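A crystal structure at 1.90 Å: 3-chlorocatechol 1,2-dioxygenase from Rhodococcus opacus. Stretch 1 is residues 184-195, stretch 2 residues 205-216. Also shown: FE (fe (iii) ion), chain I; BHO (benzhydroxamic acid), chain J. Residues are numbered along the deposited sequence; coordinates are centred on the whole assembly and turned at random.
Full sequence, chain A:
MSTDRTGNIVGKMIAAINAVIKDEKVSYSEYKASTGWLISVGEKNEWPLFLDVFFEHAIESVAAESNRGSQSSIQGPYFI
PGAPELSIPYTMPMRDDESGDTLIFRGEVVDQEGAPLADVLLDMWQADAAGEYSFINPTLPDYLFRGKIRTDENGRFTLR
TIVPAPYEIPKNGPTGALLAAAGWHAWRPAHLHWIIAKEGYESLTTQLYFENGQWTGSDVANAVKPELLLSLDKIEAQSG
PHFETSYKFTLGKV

Stretch 1 184-195: WHAWRPAHLHWI
Stretch 2, residues 205-216: TTQLYFENGQWT

Residues 205-210 form a strand that runs antiparallel to strand 191-195, with axes at 163° and 4.5 Å apart at closest approach. Both backbones are extended.

Thr205 (chi1 m) faces Ile195 (m, t) in a non-hydrogen-bonded pair, CA to CA 4.6 Å.

Thr206 (t) and Trp194 (m, chi2 83°) form a hydrogen-bonded pair, each backbone both donating and accepting. Trp194 N to Thr206 O is 2.9 Å, and Thr206 N to Trp194 O is 3.0 Å. A water links Thr206 O to His193 ND1.

Gln207 (m, t, chi3 34°) sits opposite His193 (m), CA to CA 4.5 Å. Gln207 OE1 accepts a hydrogen bond from Arg188 NH1 at 2.8 Å and covers one face of the His191 ring. The charged guanidinium meets its acceptors near its plane. Arg188 NH1 also makes a very short hydrogen bond, 2.4 Å, to BHO O1. His191 NE2 and His193 NE2 bind FE at 2.0 and 2.2 Å.

Leu208 (m, t) pairs likewise with Leu192 (m, t): Leu192 N to Leu208 O 2.9 Å, Leu208 N to Leu192 O 2.8 Å. Leu208 shares its sheet face with Trp194; Leu208 CD1 is 3.5 Å from Trp194 NE1.

Tyr209 (m, chi2 95°) lies across from His191 (p). Tyr209 OH accepts a hydrogen bond from Arg188 NH2 at 3.0 Å. Pro189 CG makes apolar contact with Tyr209 CD2 at 3.6 Å.

Phe210 (m, chi2 94°) adds apolar contacts: CD1 is 3.8 Å from Ala190 CB. A water joins Phe210 N to Ala190 O.

A type I turn spans Phe210 to Gly213, closed by Gly213 N to Phe210 O at 2.8 Å. A type II turn follows, from Gly213 to Thr216. A water donates to Gln214 O and accepts from Ala190 N.

In Trp215 (phi 79°, psi -1°; m, chi2 113°), the six-membered ring stacks offset on the Trp187 (m, chi2 92°) five-membered ring, centroids 4.0 Å apart, planes at 4°. Trp215 turns an edge to the face of His185. Pro189 CB lies 3.9 Å from both Trp215 CB and Thr216 CG2.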

# COMPACT_ATOMS: atom_id res chain seq x y z
N TRP A 184 -5.07 -9.77 -15.22
CA TRP A 184 -3.99 -9.12 -15.96
C TRP A 184 -2.85 -10.08 -16.20
O TRP A 184 -2.49 -10.83 -15.30
CB TRP A 184 -3.46 -7.93 -15.16
CG TRP A 184 -4.47 -6.83 -14.92
CD1 TRP A 184 -5.62 -6.59 -15.61
CD2 TRP A 184 -4.38 -5.83 -13.93
NE1 TRP A 184 -6.27 -5.50 -15.09
CE2 TRP A 184 -5.51 -5.00 -14.06
CE3 TRP A 184 -3.45 -5.56 -12.90
CZ2 TRP A 184 -5.76 -3.92 -13.20
CZ3 TRP A 184 -3.70 -4.47 -12.04
CH2 TRP A 184 -4.83 -3.66 -12.21
N HIS A 185 -2.29 -10.09 -17.40
CA HIS A 185 -1.10 -10.88 -17.66
C HIS A 185 0.02 -10.46 -16.71
O HIS A 185 0.16 -9.26 -16.42
CB HIS A 185 -0.62 -10.60 -19.09
CG HIS A 185 -1.49 -11.23 -20.13
ND1 HIS A 185 -2.11 -10.50 -21.14
CD2 HIS A 185 -1.83 -12.52 -20.33
CE1 HIS A 185 -2.77 -11.33 -21.92
NE2 HIS A 185 -2.63 -12.56 -21.44
N ALA A 186 0.79 -11.45 -16.26
CA ALA A 186 1.86 -11.19 -15.31
C ALA A 186 3.25 -11.20 -15.96
O ALA A 186 4.23 -11.41 -15.26
CB ALA A 186 1.79 -12.23 -14.20
N TRP A 187 3.34 -10.98 -17.27
CA TRP A 187 4.60 -11.22 -18.00
C TRP A 187 5.40 -9.95 -18.26
O TRP A 187 4.83 -8.94 -18.66
CB TRP A 187 4.31 -11.79 -19.37
CG TRP A 187 3.81 -13.20 -19.32
CD1 TRP A 187 2.48 -13.62 -19.26
CD2 TRP A 187 4.61 -14.37 -19.29
NE1 TRP A 187 2.43 -15.00 -19.23
CE2 TRP A 187 3.72 -15.49 -19.26
CE3 TRP A 187 6.00 -14.62 -19.32
CZ2 TRP A 187 4.18 -16.81 -19.22
CZ3 TRP A 187 6.45 -15.93 -19.30
CH2 TRP A 187 5.55 -17.01 -19.23
N ARG A 188 6.71 -10.06 -18.11
CA ARG A 188 7.67 -9.12 -18.71
C ARG A 188 8.27 -9.78 -19.98
O ARG A 188 8.61 -10.97 -19.94
CB ARG A 188 8.82 -8.86 -17.73
CG ARG A 188 8.37 -8.27 -16.39
CD ARG A 188 9.35 -7.18 -15.87
NE ARG A 188 9.42 -6.13 -16.90
CZ ARG A 188 10.52 -5.52 -17.30
NH1 ARG A 188 11.70 -5.81 -16.76
NH2 ARG A 188 10.41 -4.64 -18.29
N PRO A 189 8.48 -9.01 -21.05
CA PRO A 189 9.18 -9.54 -22.23
C PRO A 189 10.64 -9.79 -21.81
O PRO A 189 11.06 -9.25 -20.76
CB PRO A 189 9.12 -8.38 -23.23
CG PRO A 189 9.10 -7.15 -22.36
CD PRO A 189 8.17 -7.56 -21.18
N ALA A 190 11.37 -10.58 -22.58
CA ALA A 190 12.78 -10.93 -22.25
C ALA A 190 13.64 -9.70 -22.27
O ALA A 190 13.43 -8.87 -23.13
CB ALA A 190 13.31 -11.92 -23.28
N HIS A 191 14.62 -9.59 -21.36
CA HIS A 191 15.43 -8.36 -21.27
C HIS A 191 16.79 -8.59 -20.58
O HIS A 191 16.95 -9.52 -19.78
CB HIS A 191 14.64 -7.26 -20.51
CG HIS A 191 14.20 -7.70 -19.15
ND1 HIS A 191 13.03 -8.39 -18.93
CD2 HIS A 191 14.83 -7.63 -17.96
CE1 HIS A 191 12.95 -8.71 -17.65
NE2 HIS A 191 14.03 -8.24 -17.03
N LEU A 192 17.74 -7.70 -20.87
CA LEU A 192 19.02 -7.63 -20.22
C LEU A 192 18.99 -6.34 -19.42
O LEU A 192 18.61 -5.30 -20.00
CB LEU A 192 20.14 -7.54 -21.25
CG LEU A 192 20.12 -8.65 -22.32
CD1 LEU A 192 21.32 -8.44 -23.24
CD2 LEU A 192 20.26 -9.99 -21.54
N HIS A 193 19.37 -6.41 -18.14
CA HIS A 193 19.43 -5.22 -17.21
C HIS A 193 20.85 -4.67 -17.21
O HIS A 193 21.79 -5.45 -17.20
CB HIS A 193 19.18 -5.66 -15.77
CG HIS A 193 17.75 -5.97 -15.45
ND1 HIS A 193 16.85 -4.98 -15.11
CD2 HIS A 193 17.06 -7.14 -15.36
CE1 HIS A 193 15.67 -5.52 -14.86
NE2 HIS A 193 15.77 -6.83 -15.02
N TRP A 194 21.04 -3.33 -17.09
CA TRP A 194 22.38 -2.77 -17.10
C TRP A 194 22.43 -1.59 -16.13
O TRP A 194 21.48 -0.80 -16.09
CB TRP A 194 22.73 -2.20 -18.47
CG TRP A 194 22.63 -3.17 -19.60
CD1 TRP A 194 21.51 -3.53 -20.29
CD2 TRP A 194 23.71 -3.91 -20.18
NE1 TRP A 194 21.83 -4.46 -21.25
CE2 TRP A 194 23.18 -4.70 -21.21
CE3 TRP A 194 25.10 -4.00 -19.93
CZ2 TRP A 194 23.96 -5.54 -22.00
CZ3 TRP A 194 25.88 -4.85 -20.71
CH2 TRP A 194 25.31 -5.60 -21.73
N ILE A 195 23.48 -1.54 -15.33
CA ILE A 195 23.85 -0.30 -14.61
C ILE A 195 25.24 0.04 -15.10
O ILE A 195 26.15 -0.79 -15.02
CB ILE A 195 23.80 -0.49 -13.07
CG1 ILE A 195 22.33 -0.62 -12.62
CG2 ILE A 195 24.47 0.75 -12.32
CD1 ILE A 195 22.18 -1.13 -11.16
N THR A 205 20.95 3.60 -15.76
CA THR A 205 20.24 2.32 -15.56
C THR A 205 19.28 2.08 -16.68
O THR A 205 18.41 2.91 -16.96
CB THR A 205 19.51 2.37 -14.23
OG1 THR A 205 20.48 2.43 -13.18
CG2 THR A 205 18.72 0.99 -13.97
N THR A 206 19.34 0.89 -17.29
CA THR A 206 18.47 0.67 -18.42
C THR A 206 18.25 -0.84 -18.64
O THR A 206 18.77 -1.67 -17.90
CB THR A 206 19.05 1.40 -19.69
OG1 THR A 206 18.07 1.45 -20.74
CG2 THR A 206 20.29 0.71 -20.29
N GLN A 207 17.45 -1.16 -19.64
CA GLN A 207 17.12 -2.56 -19.98
C GLN A 207 17.09 -2.64 -21.48
O GLN A 207 16.67 -1.68 -22.13
CB GLN A 207 15.71 -2.88 -19.52
CG GLN A 207 15.57 -2.95 -18.01
CD GLN A 207 14.30 -3.61 -17.56
OE1 GLN A 207 13.80 -4.54 -18.20
NE2 GLN A 207 13.79 -3.15 -16.43
N LEU A 208 17.45 -3.79 -22.04
CA LEU A 208 17.31 -3.93 -23.50
C LEU A 208 16.45 -5.16 -23.77
O LEU A 208 16.61 -6.15 -23.10
CB LEU A 208 18.70 -4.09 -24.15
CG LEU A 208 19.60 -2.85 -23.95
CD1 LEU A 208 21.04 -3.09 -24.39
CD2 LEU A 208 19.00 -1.62 -24.66
N TYR A 209 15.53 -5.04 -24.71
CA TYR A 209 14.52 -6.05 -25.03
C TYR A 209 14.79 -6.56 -26.44
O TYR A 209 15.65 -6.04 -27.12
CB TYR A 209 13.15 -5.39 -25.00
CG TYR A 209 12.84 -4.70 -23.69
CD1 TYR A 209 13.08 -3.34 -23.52
CD2 TYR A 209 12.29 -5.43 -22.62
CE1 TYR A 209 12.81 -2.72 -22.31
CE2 TYR A 209 12.02 -4.81 -21.40
CZ TYR A 209 12.28 -3.46 -21.26
OH TYR A 209 12.00 -2.83 -20.07
N PHE A 210 14.07 -7.60 -26.87
CA PHE A 210 14.33 -8.25 -28.18
C PHE A 210 13.12 -7.99 -29.07
O PHE A 210 12.00 -8.34 -28.68
CB PHE A 210 14.60 -9.72 -27.95
CG PHE A 210 15.79 -9.96 -27.07
CD1 PHE A 210 15.64 -10.14 -25.70
CD2 PHE A 210 17.07 -9.91 -27.61
CE1 PHE A 210 16.74 -10.30 -24.91
CE2 PHE A 210 18.18 -10.08 -26.80
CZ PHE A 210 18.01 -10.27 -25.45
N GLU A 211 13.35 -7.31 -30.20
CA GLU A 211 12.33 -6.87 -31.17
C GLU A 211 11.21 -7.89 -31.38
O GLU A 211 10.02 -7.58 -31.35
CB GLU A 211 13.01 -6.75 -32.53
CG GLU A 211 12.88 -5.40 -33.15
CD GLU A 211 13.94 -5.17 -34.18
OE1 GLU A 211 14.39 -6.16 -34.82
OE2 GLU A 211 14.33 -4.01 -34.34
N ASN A 212 11.63 -9.12 -31.59
CA ASN A 212 10.74 -10.18 -32.02
C ASN A 212 10.02 -10.86 -30.85
O ASN A 212 9.23 -11.77 -31.06
CB ASN A 212 11.61 -11.18 -32.80
CG ASN A 212 13.08 -10.69 -32.96
OD1 ASN A 212 13.68 -10.82 -34.04
ND2 ASN A 212 13.65 -10.10 -31.88
N GLY A 213 10.28 -10.40 -29.63
CA GLY A 213 9.91 -11.15 -28.44
C GLY A 213 8.45 -10.97 -28.05
O GLY A 213 7.84 -9.94 -28.32
N GLN A 214 7.89 -11.97 -27.39
CA GLN A 214 6.51 -11.82 -26.96
C GLN A 214 6.50 -10.85 -25.76
O GLN A 214 7.50 -10.73 -25.07
CB GLN A 214 5.90 -13.20 -26.60
CG GLN A 214 6.70 -14.01 -25.63
CD GLN A 214 6.44 -15.54 -25.70
OE1 GLN A 214 5.31 -16.00 -25.94
NE2 GLN A 214 7.50 -16.33 -25.47
N TRP A 215 5.39 -10.17 -25.56
CA TRP A 215 5.17 -9.26 -24.42
C TRP A 215 5.83 -7.87 -24.57
O TRP A 215 5.65 -7.05 -23.68
CB TRP A 215 5.57 -9.92 -23.08
CG TRP A 215 5.06 -11.33 -22.93
CD1 TRP A 215 5.81 -12.47 -22.87
CD2 TRP A 215 3.69 -11.75 -22.79
NE1 TRP A 215 4.99 -13.57 -22.72
CE2 TRP A 215 3.69 -13.16 -22.67
CE3 TRP A 215 2.47 -11.08 -22.75
CZ2 TRP A 215 2.50 -13.90 -22.53
CZ3 TRP A 215 1.29 -11.81 -22.59
CH2 TRP A 215 1.31 -13.21 -22.48
N THR A 216 6.55 -7.57 -25.66
CA THR A 216 7.12 -6.20 -25.76
C THR A 216 6.06 -5.10 -25.83
O THR A 216 6.34 -3.94 -25.49
CB THR A 216 8.07 -6.03 -26.94
OG1 THR A 216 7.33 -6.15 -28.17
CG2 THR A 216 9.11 -7.17 -26.95
FE FE I . 14.22 -8.37 -15.00
C1 BHO J . 11.39 -6.71 -12.92
C2 BHO J . 10.74 -5.39 -12.90
C3 BHO J . 9.57 -5.22 -12.14
C4 BHO J . 9.05 -6.32 -11.44
C5 BHO J . 9.67 -7.56 -11.47
C6 BHO J . 10.83 -7.77 -12.21
C BHO J . 12.63 -6.89 -13.73
O1 BHO J . 12.76 -6.18 -14.67
N BHO J . 13.58 -7.78 -13.52
O2 BHO J . 14.11 -8.01 -12.42
O HOH W 1 11.99 -8.84 -25.33
O HOH W 2 10.29 -11.07 -25.10
O HOH W 3 17.57 -2.23 -15.20